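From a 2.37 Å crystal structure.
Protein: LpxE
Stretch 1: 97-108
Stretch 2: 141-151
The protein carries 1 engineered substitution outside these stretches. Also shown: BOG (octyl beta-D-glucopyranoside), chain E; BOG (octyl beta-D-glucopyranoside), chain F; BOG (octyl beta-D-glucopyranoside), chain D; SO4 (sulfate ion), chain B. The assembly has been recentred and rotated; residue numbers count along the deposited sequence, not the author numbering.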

# COMPACT_ATOMS: atom_id res chain seq x y z
N LEU A 97 -15.30 -1.20 -3.83
CA LEU A 97 -15.55 -1.67 -2.47
C LEU A 97 -15.55 -0.54 -1.44
O LEU A 97 -16.20 -0.68 -0.40
CB LEU A 97 -14.52 -2.72 -2.07
CG LEU A 97 -14.69 -4.10 -2.70
CD1 LEU A 97 -13.48 -4.98 -2.42
CD2 LEU A 97 -15.96 -4.77 -2.20
N PHE A 98 -14.84 0.55 -1.71
CA PHE A 98 -14.78 1.70 -0.81
C PHE A 98 -15.05 2.97 -1.60
O PHE A 98 -14.57 3.12 -2.73
CB PHE A 98 -13.42 1.80 -0.11
CG PHE A 98 -12.90 0.49 0.41
CD1 PHE A 98 -13.60 -0.23 1.37
CD2 PHE A 98 -11.70 -0.03 -0.06
CE1 PHE A 98 -13.12 -1.43 1.85
CE2 PHE A 98 -11.21 -1.23 0.42
CZ PHE A 98 -11.92 -1.94 1.37
N PRO A 99 -15.81 3.92 -1.04
CA PRO A 99 -16.15 5.17 -1.76
C PRO A 99 -15.01 6.18 -1.74
O PRO A 99 -15.04 7.20 -1.05
CB PRO A 99 -17.39 5.66 -1.00
CG PRO A 99 -17.76 4.57 -0.02
CD PRO A 99 -16.50 3.83 0.26
N LEU A 100 -13.97 5.91 -2.53
CA LEU A 100 -12.83 6.80 -2.67
C LEU A 100 -12.76 7.28 -4.12
O LEU A 100 -13.03 6.52 -5.05
CB LEU A 100 -11.53 6.10 -2.28
CG LEU A 100 -11.49 5.56 -0.85
CD1 LEU A 100 -10.15 4.89 -0.57
CD2 LEU A 100 -11.76 6.67 0.15
N HIS A 101 -12.39 8.55 -4.30
CA HIS A 101 -12.51 9.17 -5.62
C HIS A 101 -11.27 9.95 -6.07
O HIS A 101 -11.02 10.06 -7.27
CB HIS A 101 -13.73 10.08 -5.66
CG HIS A 101 -15.04 9.35 -5.55
ND1 HIS A 101 -15.62 8.72 -6.63
CD2 HIS A 101 -15.87 9.16 -4.50
CE1 HIS A 101 -16.76 8.16 -6.24
NE2 HIS A 101 -16.94 8.42 -4.96
N TRP A 102 -10.50 10.50 -5.13
CA TRP A 102 -9.43 11.43 -5.48
C TRP A 102 -8.13 11.07 -4.76
O TRP A 102 -8.09 10.20 -3.89
CB TRP A 102 -9.84 12.87 -5.17
CG TRP A 102 -11.01 13.31 -5.98
CD1 TRP A 102 -12.30 13.43 -5.56
CD2 TRP A 102 -11.01 13.66 -7.37
NE1 TRP A 102 -13.10 13.85 -6.60
CE2 TRP A 102 -12.33 13.99 -7.72
CE3 TRP A 102 -10.02 13.73 -8.35
CZ2 TRP A 102 -12.69 14.39 -9.01
CZ3 TRP A 102 -10.37 14.12 -9.63
CH2 TRP A 102 -11.69 14.44 -9.94
N ARG A 103 -7.06 11.78 -5.14
CA ARG A 103 -5.72 11.59 -4.60
C ARG A 103 -5.24 10.14 -4.80
O ARG A 103 -4.87 9.44 -3.86
CB ARG A 103 -5.66 12.00 -3.12
CG ARG A 103 -5.95 13.47 -2.88
CD ARG A 103 -7.00 13.66 -1.80
N SER A 104 -5.25 9.72 -6.06
CA SER A 104 -4.99 8.33 -6.40
C SER A 104 -3.50 8.00 -6.37
O SER A 104 -3.12 6.89 -5.99
CB SER A 104 -5.57 8.02 -7.78
OG SER A 104 -5.49 6.64 -8.08
N PHE A 105 -2.65 8.95 -6.77
CA PHE A 105 -1.22 8.68 -6.92
C PHE A 105 -0.46 9.28 -5.75
O PHE A 105 -0.56 10.50 -5.51
CB PHE A 105 -0.71 9.26 -8.23
CG PHE A 105 0.74 8.97 -8.50
CD1 PHE A 105 1.12 7.79 -9.11
CD2 PHE A 105 1.72 9.89 -8.16
CE1 PHE A 105 2.45 7.52 -9.37
CE2 PHE A 105 3.05 9.63 -8.41
CZ PHE A 105 3.42 8.44 -9.02
N PRO A 106 0.30 8.49 -4.98
CA PRO A 106 0.35 7.02 -5.06
C PRO A 106 -0.51 6.37 -3.98
O PRO A 106 -1.30 7.07 -3.34
CB PRO A 106 1.83 6.73 -4.84
CG PRO A 106 2.25 7.80 -3.87
CD PRO A 106 1.37 9.01 -4.11
N SER A 107 -0.36 5.07 -3.77
CA SER A 107 -1.15 4.35 -2.77
C SER A 107 -0.47 4.41 -1.41
O SER A 107 0.62 3.86 -1.23
CB SER A 107 -1.35 2.89 -3.19
OG SER A 107 -1.94 2.15 -2.13
N GLY A 108 -1.12 5.07 -0.45
CA GLY A 108 -0.55 5.18 0.88
C GLY A 108 -0.60 3.88 1.66
O GLY A 108 0.33 3.57 2.42
O1 BOG E . -5.53 10.20 0.47
C1' BOG E . -6.90 10.20 0.86
C2' BOG E . -7.78 10.13 -0.41
C3' BOG E . -9.16 10.80 -0.11
C4' BOG E . -10.08 10.63 -1.35
C5' BOG E . -11.39 11.41 -1.11
C6' BOG E . -12.42 11.02 -2.19
C7' BOG E . -13.71 11.81 -1.98
C8' BOG E . -14.86 10.85 -1.67
O1 BOG F . -7.02 6.01 3.51
C1' BOG F . -6.53 4.77 4.02
C2' BOG F . -7.68 4.01 4.71
C3' BOG F . -7.42 2.48 4.63
C4' BOG F . -8.68 1.75 4.09
C5' BOG F . -9.30 2.56 2.92
C6' BOG F . -10.73 2.06 2.64
C7' BOG F . -11.71 2.65 3.65
C8' BOG F . -11.81 4.16 3.44
O1 BOG D . 7.44 -3.38 -6.89
C1' BOG D . 6.59 -4.42 -6.42
C2' BOG D . 5.11 -3.97 -6.55
C3' BOG D . 4.17 -5.00 -5.85
C4' BOG D . 2.72 -4.46 -5.88
C5' BOG D . 1.73 -5.64 -5.77
C6' BOG D . 0.41 -5.27 -6.49
C7' BOG D . 0.07 -6.37 -7.51
C8' BOG D . -1.37 -6.20 -7.98
S SO4 B . -4.71 5.37 -0.02
O1 SO4 B . -4.68 3.94 -0.31
O2 SO4 B . -6.08 5.86 -0.14
O3 SO4 B . -3.86 6.07 -0.98
O4 SO4 B . -4.22 5.61 1.33
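Stretch 2, residues 141-151: YERIYAGVHFP

The apolar centre of this contact is built from short side chains set against longer ones. Val 148, in the m rotamer, points toward stretch 1 and puts CG1 3.9 Å from CB of Leu 100 and 4.1 Å from CB of Phe 98. Next to it, Ala 146 CB lies 3.6 Å from Phe 98 CE2 and 3.8 Å from Leu 97 CB, so a single methyl serves two neighbours. Leu 97 extends further, its CD1 reaching the ring edge of Tyr 145 at CD2, 3.7 Å away.

Stretch 2 enters already helical at Tyr 141, and Gly 147 is the first residue to leave helical phi/psi, in a Schellman motif with a positive phi (78°) that glycine accepts readily. Through and past that turn the chain runs in the same sense as the irregular stretch 1: the CA of Leu 97 lies nearest that of Ala 146, Leu 100 nearest Val 148 and Ser 104 nearest His 149. One direct hydrogen bond joins the two, from Leu 97 N to Ala 146 O at 2.9 Å, while water 1 donates to both Leu 100 O (3.0 Å) and Gly 147 O (2.8 Å).

Outward, the contact turns polar. Arg 143 folds its chain through three m rotamers; its NH1 makes a salt bridge with Glu 142 OE1 at 2.8 Å, and its NH2 passes 3.6 Å from Leu 100 CD1. His 149 points toward stretch 1 and offers a ring face to Ser 107, whose CB stands 3.7 Å from the centroid of the His 149 ring in a CH-pi contact. The ring's edge holds ND1 3.0 Å from Ser 104 O. A sulfate gathers this edge: its O1 accepts from His 149 NE2 (2.8 Å) and Arg 143 NH2 (3.0 Å), and its O3 from Gly 108 N (3.0 Å), just after the Ser 107 N-cap.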

# COMPACT_ATOMS: atom_id res chain seq x y z
N TYR A 141 -2.56 -5.50 -3.94
CA TYR A 141 -3.60 -6.12 -4.76
C TYR A 141 -4.99 -5.71 -4.28
O TYR A 141 -5.91 -5.54 -5.09
CB TYR A 141 -3.45 -7.64 -4.73
CG TYR A 141 -4.24 -8.36 -5.81
CD1 TYR A 141 -5.61 -8.55 -5.69
CD2 TYR A 141 -3.61 -8.85 -6.95
CE1 TYR A 141 -6.33 -9.20 -6.66
CE2 TYR A 141 -4.33 -9.51 -7.93
CZ TYR A 141 -5.69 -9.68 -7.78
OH TYR A 141 -6.42 -10.33 -8.76
N GLU A 142 -5.16 -5.55 -2.96
CA GLU A 142 -6.47 -5.19 -2.43
C GLU A 142 -6.92 -3.82 -2.92
O GLU A 142 -8.10 -3.62 -3.22
CB GLU A 142 -6.43 -5.24 -0.90
CG GLU A 142 -7.65 -4.65 -0.22
CD GLU A 142 -7.35 -3.34 0.46
OE1 GLU A 142 -7.99 -2.32 0.11
OE2 GLU A 142 -6.46 -3.31 1.33
N ARG A 143 -5.99 -2.86 -3.01
CA ARG A 143 -6.35 -1.52 -3.46
C ARG A 143 -6.89 -1.54 -4.88
O ARG A 143 -7.86 -0.84 -5.20
CB ARG A 143 -5.15 -0.58 -3.35
CG ARG A 143 -4.52 -0.51 -1.97
CD ARG A 143 -5.57 -0.37 -0.88
NE ARG A 143 -5.97 1.02 -0.67
CZ ARG A 143 -7.11 1.39 -0.10
NH1 ARG A 143 -7.98 0.48 0.31
NH2 ARG A 143 -7.38 2.68 0.05
N ILE A 144 -6.29 -2.35 -5.75
CA ILE A 144 -6.77 -2.45 -7.13
C ILE A 144 -8.08 -3.21 -7.18
O ILE A 144 -9.02 -2.82 -7.88
CB ILE A 144 -5.70 -3.09 -8.03
CG1 ILE A 144 -4.34 -2.42 -7.80
CG2 ILE A 144 -6.10 -2.99 -9.49
CD1 ILE A 144 -3.22 -3.08 -8.55
N TYR A 145 -8.18 -4.32 -6.43
CA TYR A 145 -9.41 -5.09 -6.41
C TYR A 145 -10.58 -4.27 -5.88
O TYR A 145 -11.71 -4.43 -6.35
CB TYR A 145 -9.23 -6.36 -5.57
CG TYR A 145 -10.44 -7.27 -5.58
CD1 TYR A 145 -10.58 -8.25 -6.56
CD2 TYR A 145 -11.45 -7.13 -4.64
CE1 TYR A 145 -11.69 -9.07 -6.58
CE2 TYR A 145 -12.56 -7.95 -4.66
CZ TYR A 145 -12.68 -8.91 -5.63
OH TYR A 145 -13.79 -9.73 -5.66
N ALA A 146 -10.32 -3.39 -4.92
CA ALA A 146 -11.37 -2.53 -4.39
C ALA A 146 -11.78 -1.43 -5.37
O ALA A 146 -12.79 -0.76 -5.13
CB ALA A 146 -10.92 -1.89 -3.07
N GLY A 147 -11.04 -1.25 -6.46
CA GLY A 147 -11.37 -0.22 -7.43
C GLY A 147 -10.98 1.19 -7.03
O GLY A 147 -11.47 2.14 -7.64
N VAL A 148 -10.11 1.35 -6.03
CA VAL A 148 -9.74 2.68 -5.55
C VAL A 148 -8.35 3.10 -6.00
O VAL A 148 -7.96 4.25 -5.75
CB VAL A 148 -9.84 2.76 -4.01
CG1 VAL A 148 -11.25 2.42 -3.55
CG2 VAL A 148 -8.82 1.84 -3.35
N HIS A 149 -7.59 2.22 -6.65
CA HIS A 149 -6.26 2.57 -7.10
C HIS A 149 -5.99 1.91 -8.45
O HIS A 149 -6.61 0.91 -8.81
CB HIS A 149 -5.18 2.15 -6.09
CG HIS A 149 -4.99 3.11 -4.96
ND1 HIS A 149 -4.52 4.39 -5.15
CD2 HIS A 149 -5.21 2.99 -3.63
CE1 HIS A 149 -4.45 5.01 -3.98
NE2 HIS A 149 -4.87 4.18 -3.05
N PHE A 150 -5.05 2.50 -9.19
CA PHE A 150 -4.49 1.96 -10.41
C PHE A 150 -3.21 1.20 -10.11
O PHE A 150 -2.56 1.44 -9.08
CB PHE A 150 -4.18 3.09 -11.39
CG PHE A 150 -5.40 3.83 -11.88
CD1 PHE A 150 -6.19 3.30 -12.88
CD2 PHE A 150 -5.73 5.07 -11.35
CE1 PHE A 150 -7.31 3.98 -13.34
CE2 PHE A 150 -6.84 5.76 -11.81
CZ PHE A 150 -7.63 5.21 -12.80
N PRO A 151 -2.82 0.27 -10.98
CA PRO A 151 -1.53 -0.42 -10.80
C PRO A 151 -0.34 0.52 -10.68
O PRO A 151 0.63 0.18 -10.00
CB PRO A 151 -1.44 -1.30 -12.05
CG PRO A 151 -2.86 -1.60 -12.38
CD PRO A 151 -3.63 -0.35 -12.05
O HOH W 1 -11.99 4.83 -7.34